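Long-range contacts in lipoprotein (Colwellia psychrerythraea, PDB 3O0Y), which is of unknown function but belongs to a family grouped with zinc-metallopeptidase-like proteins, and is probably a membrane-anchored lipoprotein: residues M320-Y329 against R337-R346; K429-Y437 against M486-R497. All coordinates share one frame; numbering follows the deposited sequence.

Overall arrangement
The modelled chain passes through a long series of helices before contact 1 forms. There helix 302-326 ends, a short loop follows, and helix 334-342 with the turn after it packs beside its last turns. Contact 1 is thus closed within a few residues. Contact 2 comes later and spans 48 intervening residues, mostly helix, to bring the start of helix 432-439 against the start of helix 491-515. The two follow one another in series, neither nested nor crossed. Their centres are about 13 Å apart, and they meet directly: Leu324 packs on Leu495, Gln327 on Pro491, and Arg346 on Phe492, so helix 491-515 joins both contacts.

Contact 1 of 2, residues M320-Y329 against R337-R346; sequences MNEILLAQGY and RMVALNEEPR
Arg337 reaches across to Asn321 and Tyr329 within a helix-loop-helix unit, whose first helix closes in a Schellman motif at Gly328. The two helical segments run 48° apart with axes 12.3 Å from each other at closest, so long side chains span the gap. A bend at chi3 (-74°) brings the guanidinium end-on to the asparagine, where NH1 and NH2 of Arg337 both donate to Asn321 OD1. The same NH1 donates to Tyr329 O at 2.9 Å, and NE is taken by Thr333 O. Leu324 is the bump that fills the hollow between Arg337 and Leu341: its CD1 sits over one guanidinium face, its CD2 lies near Arg337 CB and meets Leu341 CD1 at 3.9 Å, and Leu495 of helix 491-515 backs it. With an alanine in place of Arg337, Asn321 OD1 and Tyr329 O would probably lose their shared donor and a gap would open beside Leu324. The side chains of Met320 and Met338 cross at about a right angle, CE of the former 4.0 Å from SD of the latter. The other branch of Leu341 is a knob against one face of the tyrosine ring, CD2 lying 3.4 Å from Tyr329 CZ. At the ring's far end, Tyr329 OH donates a very short bond (2.5 Å) to Glu344 OE2, while Glu344 OE1 accepts from both NE and NH2 of Arg346.

Contact 2 of 2, residues K429-Y437 against M486-R497; sequences KFGLKTLTY and MYENDPFGDLGR
Phe430 lies against Phe492 and the two glycines Gly493 and Gly496, where the start of helix 491-515 meets the chain entering helix 432-439. The first of these helices is N-capped by Asp490, whose OD1 accepts from Gly493 N; both belong to a family grouped with the MA clan of peptidases, though no such activity is established here. With chi1 at 56°, CG of Phe430 stands between backbone N and carbonyl carbon, which turns the ring away toward an edge-to-face meeting with Phe347 and leaves CB to touch Phe492 O. The carbonyl oxygen of Phe430 takes CA-H...O contacts from both glycines, 3.2 Å to Gly496 CA and 3.5 Å to Gly493 CA; a side chain on Gly496 would run into this oxygen. A water also donates to Phe430 O and Gly493 O and accepts from Thr434 N. Three residues on, Lys433 stretches out fully beyond CG and slides past the Tyr487 ring, CD lying 3.7 Å from Tyr487 CE1. Its NZ then closes a salt bridge with Asp490 OD2 (2.7 Å), reaching that oxygen on its anti side, and bonds Met486 O nearly in line with the carbonyl (C=O...N angle 164°). The capping aspartate therefore serves the helix with one oxygen and the lysine with the other. Thr434 rests its CG2 against Gly496 O, while its OG1 bonds Glu478 and accepts from a water that also bonds Tyr487 OH. Tyr437 ends the walk: Tyr487 OH comes to its ring edge, near the ring plane and 3.5 Å from Tyr437 CE2, and Tyr437 OH abuts Met486 CB at 3.4 Å.

Contact 1 of 2, residues M320-Y329 against R337-R346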
loop_
_atom_site.group_PDB
_atom_site.type_symbol
_atom_site.label_atom_id
_atom_site.label_comp_id
_atom_site.label_asym_id
_atom_site.label_seq_id
_atom_site.Cartn_x
_atom_site.Cartn_y
_atom_site.Cartn_z
ATOM N N MET A 320 21.363 -11.639 -13.586
ATOM C CA MET A 320 22.116 -10.403 -13.346
ATOM C C MET A 320 23.623 -10.638 -13.491
ATOM O O MET A 320 24.305 -9.827 -14.062
ATOM C CB MET A 320 21.801 -9.878 -11.934
ATOM C CG MET A 320 20.386 -9.340 -11.779
ATOM S SD MET A 320 19.927 -8.843 -10.033
ATOM C CE MET A 320 20.846 -7.242 -9.998
ATOM N N ASN A 321 24.155 -11.746 -12.936
ATOM C CA ASN A 321 25.592 -12.070 -13.148
ATOM C C ASN A 321 25.999 -12.064 -14.611
ATOM O O ASN A 321 27.064 -11.534 -14.994
ATOM C CB ASN A 321 25.940 -13.361 -12.423
ATOM C CG ASN A 321 27.380 -13.753 -12.617
ATOM O OD1 ASN A 321 28.294 -13.084 -12.119
ATOM N ND2 ASN A 321 27.592 -14.930 -13.240
ATOM N N GLU A 322 25.186 -12.651 -15.488
ATOM C CA GLU A 322 25.529 -12.683 -16.884
ATOM C C GLU A 322 25.615 -11.305 -17.552
ATOM O O GLU A 322 26.522 -11.001 -18.336
ATOM C CB GLU A 322 24.532 -13.493 -17.708
ATOM C CG GLU A 322 24.486 -14.941 -17.370
ATOM C CD GLU A 322 25.735 -15.716 -17.592
ATOM O OE1 GLU A 322 26.610 -15.309 -18.377
ATOM O OE2 GLU A 322 25.801 -16.821 -17.003
ATOM N N ILE A 323 24.660 -10.469 -17.205
ATOM C CA ILE A 323 24.648 -9.125 -17.742
ATOM C C ILE A 323 25.842 -8.350 -17.216
ATOM O O ILE A 323 26.484 -7.621 -17.970
ATOM C CB ILE A 323 23.290 -8.465 -17.446
ATOM C CG1 ILE A 323 22.145 -9.240 -18.098
ATOM C CG2 ILE A 323 23.269 -6.956 -17.724
ATOM C CD1 ILE A 323 20.782 -8.858 -17.544
ATOM N N LEU A 324 26.108 -8.451 -15.894
ATOM C CA LEU A 324 27.265 -7.836 -15.293
ATOM C C LEU A 324 28.579 -8.218 -15.955
ATOM O O LEU A 324 29.404 -7.356 -16.259
ATOM C CB LEU A 324 27.314 -8.057 -13.759
ATOM C CG LEU A 324 26.311 -7.216 -12.965
ATOM C CD1 LEU A 324 25.995 -7.909 -11.653
ATOM C CD2 LEU A 324 26.816 -5.732 -12.773
ATOM N N LEU A 325 28.796 -9.515 -16.151
ATOM C CA LEU A 325 29.992 -9.993 -16.761
ATOM C C LEU A 325 30.173 -9.347 -18.126
ATOM O O LEU A 325 31.292 -8.913 -18.469
ATOM C CB LEU A 325 29.908 -11.528 -16.996
ATOM C CG LEU A 325 30.086 -12.334 -15.723
ATOM C CD1 LEU A 325 29.887 -13.820 -16.037
ATOM C CD2 LEU A 325 31.407 -12.174 -15.117
ATOM N N ALA A 326 29.076 -9.234 -18.895
ATOM C CA ALA A 326 29.142 -8.716 -20.218
ATOM C C ALA A 326 29.532 -7.215 -20.235
ATOM O O ALA A 326 30.023 -6.693 -21.256
ATOM C CB ALA A 326 27.811 -8.932 -20.985
ATOM N N GLN A 327 29.262 -6.526 -19.158
ATOM C CA GLN A 327 29.679 -5.123 -18.975
ATOM C C GLN A 327 31.054 -4.976 -18.387
ATOM O O GLN A 327 31.539 -3.842 -18.219
ATOM C CB GLN A 327 28.679 -4.357 -18.084
ATOM C CG GLN A 327 27.293 -4.210 -18.682
ATOM C CD GLN A 327 27.351 -3.614 -20.050
ATOM O OE1 GLN A 327 27.935 -2.548 -20.244
ATOM N NE2 GLN A 327 26.652 -4.224 -20.954
ATOM N N GLY A 328 31.695 -6.104 -18.022
ATOM C CA GLY A 328 33.046 -6.070 -17.490
ATOM C C GLY A 328 33.145 -6.082 -15.957
ATOM O O GLY A 328 34.219 -5.806 -15.400
ATOM N N TYR A 329 32.035 -6.371 -15.311
ATOM C CA TYR A 329 31.930 -6.409 -13.847
ATOM C C TYR A 329 31.929 -7.854 -13.415
ATOM O O TYR A 329 30.897 -8.494 -13.451
ATOM C CB TYR A 329 30.696 -5.673 -13.377
ATOM C CG TYR A 329 30.838 -4.181 -13.475
ATOM C CD1 TYR A 329 31.125 -3.416 -12.341
ATOM C CD2 TYR A 329 30.754 -3.528 -14.709
ATOM C CE1 TYR A 329 31.320 -2.027 -12.455
ATOM C CE2 TYR A 329 30.973 -2.163 -14.817
ATOM C CZ TYR A 329 31.201 -1.413 -13.713
ATOM O OH TYR A 329 31.451 -0.027 -13.802
ATOM N N ARG A 337 28.617 -5.985 -6.661
ATOM C CA ARG A 337 28.764 -5.283 -7.932
ATOM C C ARG A 337 27.749 -4.132 -8.056
ATOM O O ARG A 337 28.081 -3.019 -8.534
ATOM C CB ARG A 337 28.714 -6.259 -9.120
ATOM C CG ARG A 337 30.084 -6.917 -9.330
ATOM C CD ARG A 337 30.096 -7.998 -10.354
ATOM N NE ARG A 337 29.454 -9.202 -9.819
ATOM C CZ ARG A 337 29.095 -10.280 -10.535
ATOM N NH1 ARG A 337 29.291 -10.337 -11.840
ATOM N NH2 ARG A 337 28.521 -11.353 -9.928
ATOM N N MET A 338 26.518 -4.359 -7.605
ATOM C CA MET A 338 25.526 -3.308 -7.632
ATOM C C MET A 338 25.871 -2.148 -6.682
ATOM O O MET A 338 25.670 -0.963 -7.013
ATOM C CB MET A 338 24.146 -3.873 -7.328
ATOM C CG MET A 338 23.622 -4.900 -8.376
ATOM S SD MET A 338 23.547 -4.357 -10.094
ATOM C CE MET A 338 22.409 -2.947 -9.926
ATOM N N VAL A 339 26.443 -2.477 -5.532
ATOM C CA VAL A 339 26.982 -1.421 -4.633
ATOM C C VAL A 339 28.057 -0.590 -5.287
ATOM O O VAL A 339 28.036 0.630 -5.194
ATOM C CB VAL A 339 27.493 -2.067 -3.346
ATOM C CG1 VAL A 339 28.323 -1.060 -2.591
ATOM C CG2 VAL A 339 26.321 -2.629 -2.533
ATOM N N ALA A 340 28.976 -1.243 -6.009
ATOM C CA ALA A 340 30.035 -0.577 -6.726
ATOM C C ALA A 340 29.458 0.350 -7.810
ATOM O O ALA A 340 29.890 1.494 -7.928
ATOM C CB ALA A 340 31.003 -1.624 -7.436
ATOM N N LEU A 341 28.450 -0.105 -8.532
ATOM C CA LEU A 341 27.895 0.725 -9.558
ATOM C C LEU A 341 27.261 1.959 -8.921
ATOM O O LEU A 341 27.280 3.004 -9.495
ATOM C CB LEU A 341 26.852 -0.027 -10.385
ATOM C CG LEU A 341 27.376 -1.120 -11.333
ATOM C CD1 LEU A 341 26.241 -2.043 -11.829
ATOM C CD2 LEU A 341 28.184 -0.558 -12.490
ATOM N N ASN A 342 26.602 1.807 -7.775
ATOM C CA ASN A 342 25.916 2.928 -7.143
ATOM C C ASN A 342 26.930 4.022 -6.733
ATOM O O ASN A 342 26.517 5.155 -6.498
ATOM C CB ASN A 342 25.183 2.374 -5.966
ATOM C CG ASN A 342 23.926 3.148 -5.547
ATOM O OD1 ASN A 342 23.869 4.393 -5.581
ATOM N ND2 ASN A 342 22.987 2.394 -4.968
ATOM N N GLU A 343 28.238 3.744 -6.732
ATOM C CA GLU A 343 29.247 4.735 -6.401
ATOM C C GLU A 343 29.743 5.508 -7.589
ATOM O O GLU A 343 30.384 6.563 -7.423
ATOM C CB GLU A 343 30.431 4.104 -5.688
ATOM C CG GLU A 343 30.052 3.149 -4.581
ATOM C CD GLU A 343 29.876 3.768 -3.246
ATOM O OE1 GLU A 343 29.783 5.039 -3.225
ATOM O OE2 GLU A 343 29.831 2.965 -2.232
ATOM N N GLU A 344 29.392 5.092 -8.820
ATOM C CA GLU A 344 29.985 5.737 -9.950
ATOM C C GLU A 344 29.289 6.999 -10.373
ATOM O O GLU A 344 28.058 7.068 -10.364
ATOM C CB GLU A 344 30.016 4.772 -11.158
ATOM C CG GLU A 344 30.836 3.506 -10.858
ATOM C CD GLU A 344 30.848 2.479 -12.000
ATOM O OE1 GLU A 344 30.196 2.745 -13.060
ATOM O OE2 GLU A 344 31.501 1.391 -11.781
ATOM N N PRO A 345 30.069 8.030 -10.756
ATOM C CA PRO A 345 29.423 9.267 -11.023
ATOM C C PRO A 345 28.388 9.264 -12.159
ATOM O O PRO A 345 27.457 10.076 -12.151
ATOM C CB PRO A 345 30.580 10.245 -11.338
ATOM C CG PRO A 345 31.761 9.454 -11.441
ATOM C CD PRO A 345 31.535 8.138 -10.804
ATOM N N ARG A 346 28.560 8.412 -13.174
ATOM C CA ARG A 346 27.631 8.364 -14.240
ATOM C C ARG A 346 26.224 7.958 -13.759
ATOM O O ARG A 346 25.305 8.145 -14.506
ATOM C CB ARG A 346 28.086 7.382 -15.331
ATOM C CG ARG A 346 28.208 5.982 -14.858
ATOM C CD ARG A 346 28.817 5.079 -15.958
ATOM N NE ARG A 346 29.208 3.781 -15.439
ATOM C CZ ARG A 346 29.349 2.670 -16.172
ATOM N NH1 ARG A 346 29.136 2.654 -17.511
ATOM N NH2 ARG A 346 29.728 1.592 -15.557
#

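Contact 2 of 2, residues K429-Y437 against M486-R497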
loop_
_atom_site.group_PDB
_atom_site.type_symbol
_atom_site.label_atom_id
_atom_site.label_comp_id
_atom_site.label_asym_id
_atom_site.label_seq_id
_atom_site.Cartn_x
_atom_site.Cartn_y
_atom_site.Cartn_z
ATOM N N LYS A 429 20.747 6.376 -10.962
ATOM C CA LYS A 429 20.046 6.507 -12.208
ATOM C C LYS A 429 19.498 5.207 -12.772
ATOM O O LYS A 429 18.468 5.239 -13.479
ATOM C CB LYS A 429 20.880 7.177 -13.262
ATOM C CG LYS A 429 21.310 8.640 -12.844
ATOM C CD LYS A 429 21.919 9.359 -14.030
ATOM C CE LYS A 429 22.401 10.773 -13.649
ATOM N NZ LYS A 429 22.884 11.533 -14.837
ATOM N N PHE A 430 20.232 4.134 -12.563
ATOM C CA PHE A 430 19.866 2.794 -13.128
ATOM C C PHE A 430 18.653 2.149 -12.459
ATOM O O PHE A 430 18.201 1.113 -12.893
ATOM C CB PHE A 430 21.058 1.848 -13.097
ATOM C CG PHE A 430 21.688 1.640 -11.744
ATOM C CD1 PHE A 430 21.067 0.881 -10.780
ATOM C CD2 PHE A 430 22.955 2.147 -11.469
ATOM C CE1 PHE A 430 21.638 0.636 -9.576
ATOM C CE2 PHE A 430 23.569 1.922 -10.218
ATOM C CZ PHE A 430 22.943 1.167 -9.281
ATOM N N GLY A 431 18.159 2.747 -11.366
ATOM C CA GLY A 431 16.966 2.226 -10.706
ATOM C C GLY A 431 15.671 2.985 -10.934
ATOM O O GLY A 431 14.583 2.538 -10.526
ATOM N N LEU A 432 15.769 4.129 -11.601
ATOM C CA LEU A 432 14.617 4.997 -11.730
ATOM C C LEU A 432 13.572 4.564 -12.747
ATOM O O LEU A 432 12.393 4.831 -12.531
ATOM C CB LEU A 432 15.093 6.410 -11.976
ATOM C CG LEU A 432 14.075 7.537 -11.965
ATOM C CD1 LEU A 432 13.364 7.619 -10.602
ATOM C CD2 LEU A 432 14.811 8.952 -12.274
ATOM N N LYS A 433 13.974 3.988 -13.876
ATOM C CA LYS A 433 12.986 3.529 -14.845
ATOM C C LYS A 433 12.087 2.492 -14.195
ATOM O O LYS A 433 10.844 2.634 -14.206
ATOM C CB LYS A 433 13.657 2.934 -16.102
ATOM C CG LYS A 433 14.052 3.918 -17.140
ATOM C CD LYS A 433 14.628 3.130 -18.382
ATOM C CE LYS A 433 15.070 3.995 -19.483
ATOM N NZ LYS A 433 15.779 3.260 -20.571
ATOM N N THR A 434 12.671 1.471 -13.529
ATOM C CA THR A 434 11.819 0.398 -13.030
ATOM C C THR A 434 10.850 0.910 -11.974
ATOM O O THR A 434 9.676 0.510 -11.919
ATOM C CB THR A 434 12.614 -0.840 -12.601
ATOM O OG1 THR A 434 11.721 -1.979 -12.695
ATOM C CG2 THR A 434 13.258 -0.666 -11.199
ATOM N N LEU A 435 11.336 1.830 -11.133
ATOM C CA LEU A 435 10.476 2.432 -10.084
ATOM C C LEU A 435 9.332 3.177 -10.746
ATOM O O LEU A 435 8.177 3.112 -10.304
ATOM C CB LEU A 435 11.272 3.326 -9.200
ATOM C CG LEU A 435 10.493 4.014 -8.087
ATOM C CD1 LEU A 435 9.969 2.882 -7.120
ATOM C CD2 LEU A 435 11.388 5.024 -7.368
ATOM N N THR A 436 9.659 3.877 -11.825
ATOM C CA THR A 436 8.694 4.709 -12.499
ATOM C C THR A 436 7.616 3.870 -13.230
ATOM O O THR A 436 6.392 4.225 -13.243
ATOM C CB THR A 436 9.395 5.681 -13.435
ATOM O OG1 THR A 436 10.255 6.558 -12.679
ATOM C CG2 THR A 436 8.418 6.431 -14.317
ATOM N N TYR A 437 8.040 2.730 -13.787
ATOM C CA TYR A 437 7.072 1.810 -14.346
ATOM C C TYR A 437 6.204 1.168 -13.335
ATOM O O TYR A 437 4.987 0.964 -13.558
ATOM C CB TYR A 437 7.758 0.796 -15.269
ATOM C CG TYR A 437 8.637 1.385 -16.359
ATOM C CD1 TYR A 437 8.325 2.575 -17.027
ATOM C CD2 TYR A 437 9.838 0.778 -16.709
ATOM C CE1 TYR A 437 9.134 3.099 -17.949
ATOM C CE2 TYR A 437 10.614 1.278 -17.680
ATOM C CZ TYR A 437 10.298 2.444 -18.297
ATOM O OH TYR A 437 11.170 3.012 -19.243
ATOM N N MET A 486 11.725 -0.978 -23.301
ATOM C CA MET A 486 12.089 0.227 -22.591
ATOM C C MET A 486 13.575 0.252 -22.135
ATOM O O MET A 486 14.053 1.301 -21.696
ATOM C CB MET A 486 11.173 0.442 -21.403
ATOM C CG MET A 486 9.756 0.788 -21.808
ATOM S SD MET A 486 9.607 2.346 -22.888
ATOM C CE MET A 486 9.186 1.430 -24.153
ATOM N N TYR A 487 14.266 -0.905 -22.157
ATOM C CA TYR A 487 15.671 -0.970 -21.843
ATOM C C TYR A 487 16.583 -1.198 -23.045
ATOM O O TYR A 487 17.745 -1.575 -22.886
ATOM C CB TYR A 487 15.897 -2.003 -20.726
ATOM C CG TYR A 487 15.128 -1.660 -19.464
ATOM C CD1 TYR A 487 15.644 -0.748 -18.549
ATOM C CD2 TYR A 487 13.904 -2.219 -19.204
ATOM C CE1 TYR A 487 14.973 -0.422 -17.446
ATOM C CE2 TYR A 487 13.189 -1.866 -18.095
ATOM C CZ TYR A 487 13.761 -0.990 -17.182
ATOM O OH TYR A 487 13.060 -0.658 -16.041
ATOM N N GLU A 488 16.074 -0.919 -24.222
ATOM C CA GLU A 488 16.922 -0.908 -25.406
ATOM C C GLU A 488 18.139 0.004 -25.149
ATOM O O GLU A 488 17.999 1.155 -24.738
ATOM C CB GLU A 488 16.083 -0.453 -26.621
ATOM C CG GLU A 488 16.936 -0.332 -27.883
ATOM C CD GLU A 488 16.214 0.382 -29.095
ATOM O OE1 GLU A 488 16.768 0.282 -30.219
ATOM O OE2 GLU A 488 15.146 1.059 -28.929
ATOM N N ASN A 489 19.346 -0.498 -25.417
ATOM C CA ASN A 489 20.546 0.324 -25.272
ATOM C C ASN A 489 20.684 0.782 -23.806
ATOM O O ASN A 489 21.219 1.849 -23.542
ATOM C CB ASN A 489 20.591 1.476 -26.263
ATOM C CG ASN A 489 20.520 0.966 -27.722
ATOM O OD1 ASN A 489 20.931 -0.149 -27.995
ATOM N ND2 ASN A 489 19.882 1.734 -28.608
ATOM N N ASP A 490 20.191 -0.030 -22.870
ATOM C CA ASP A 490 20.203 0.359 -21.463
ATOM C C ASP A 490 20.442 -0.796 -20.505
ATOM O O ASP A 490 19.578 -1.150 -19.691
ATOM C CB ASP A 490 18.959 1.166 -21.091
ATOM C CG ASP A 490 19.008 1.788 -19.681
ATOM O OD1 ASP A 490 20.075 1.858 -19.024
ATOM O OD2 ASP A 490 17.930 2.247 -19.223
ATOM N N PRO A 491 21.636 -1.407 -20.594
ATOM C CA PRO A 491 21.913 -2.579 -19.755
ATOM C C PRO A 491 21.935 -2.300 -18.269
ATOM O O PRO A 491 21.493 -3.157 -17.472
ATOM C CB PRO A 491 23.324 -3.033 -20.217
ATOM C CG PRO A 491 23.911 -1.831 -20.908
ATOM C CD PRO A 491 22.735 -1.140 -21.551
ATOM N N PHE A 492 22.347 -1.120 -17.873
ATOM C CA PHE A 492 22.348 -0.820 -16.429
ATOM C C PHE A 492 20.960 -0.579 -15.888
ATOM O O PHE A 492 20.657 -1.034 -14.781
ATOM C CB PHE A 492 23.338 0.274 -16.090
ATOM C CG PHE A 492 24.769 -0.112 -16.405
ATOM C CD1 PHE A 492 25.445 -0.965 -15.618
ATOM C CD2 PHE A 492 25.389 0.351 -17.545
ATOM C CE1 PHE A 492 26.764 -1.329 -15.880
ATOM C CE2 PHE A 492 26.702 -0.031 -17.851
ATOM C CZ PHE A 492 27.380 -0.888 -17.020
ATOM N N GLY A 493 20.086 0.083 -16.659
ATOM C CA GLY A 493 18.674 0.166 -16.247
ATOM C C GLY A 493 18.027 -1.189 -16.131
ATOM O O GLY A 493 17.211 -1.440 -15.260
ATOM N N ASP A 494 18.394 -2.105 -17.035
ATOM C CA ASP A 494 17.905 -3.468 -16.964
ATOM C C ASP A 494 18.349 -4.140 -15.697
ATOM O O ASP A 494 17.577 -4.788 -15.017
ATOM C CB ASP A 494 18.386 -4.255 -18.200
ATOM C CG ASP A 494 17.676 -5.569 -18.392
ATOM O OD1 ASP A 494 16.499 -5.719 -17.978
ATOM O OD2 ASP A 494 18.304 -6.487 -19.040
ATOM N N LEU A 495 19.589 -3.954 -15.334
ATOM C CA LEU A 495 20.031 -4.420 -14.012
ATOM C C LEU A 495 19.295 -3.833 -12.851
ATOM O O LEU A 495 19.026 -4.555 -11.866
ATOM C CB LEU A 495 21.544 -4.188 -13.847
ATOM C CG LEU A 495 22.517 -5.062 -14.633
ATOM C CD1 LEU A 495 23.970 -4.515 -14.627
ATOM C CD2 LEU A 495 22.499 -6.531 -14.042
ATOM N N GLY A 496 18.906 -2.571 -12.961
ATOM C CA GLY A 496 18.056 -1.977 -11.950
ATOM C C GLY A 496 16.659 -2.655 -11.855
ATOM O O GLY A 496 16.156 -2.890 -10.739
ATOM N N ARG A 497 16.067 -2.975 -13.004
ATOM C CA ARG A 497 14.852 -3.726 -13.028
ATOM C C ARG A 497 15.014 -5.080 -12.377
ATOM O O ARG A 497 14.200 -5.445 -11.520
ATOM C CB ARG A 497 14.343 -3.956 -14.431
ATOM C CG ARG A 497 13.193 -4.884 -14.567
ATOM C CD ARG A 497 12.914 -5.115 -16.077
ATOM N NE ARG A 497 13.931 -5.933 -16.713
ATOM C CZ ARG A 497 13.879 -7.259 -16.900
ATOM N NH1 ARG A 497 12.908 -7.969 -16.466
ATOM N NH2 ARG A 497 14.762 -7.873 -17.674
HETATM O O HOH W 1 15.528 0.680 -13.926
HETATM O O HOH W 2 16.345 2.786 -23.571
HETATM O O HOH W 3 10.974 -2.153 -15.306
#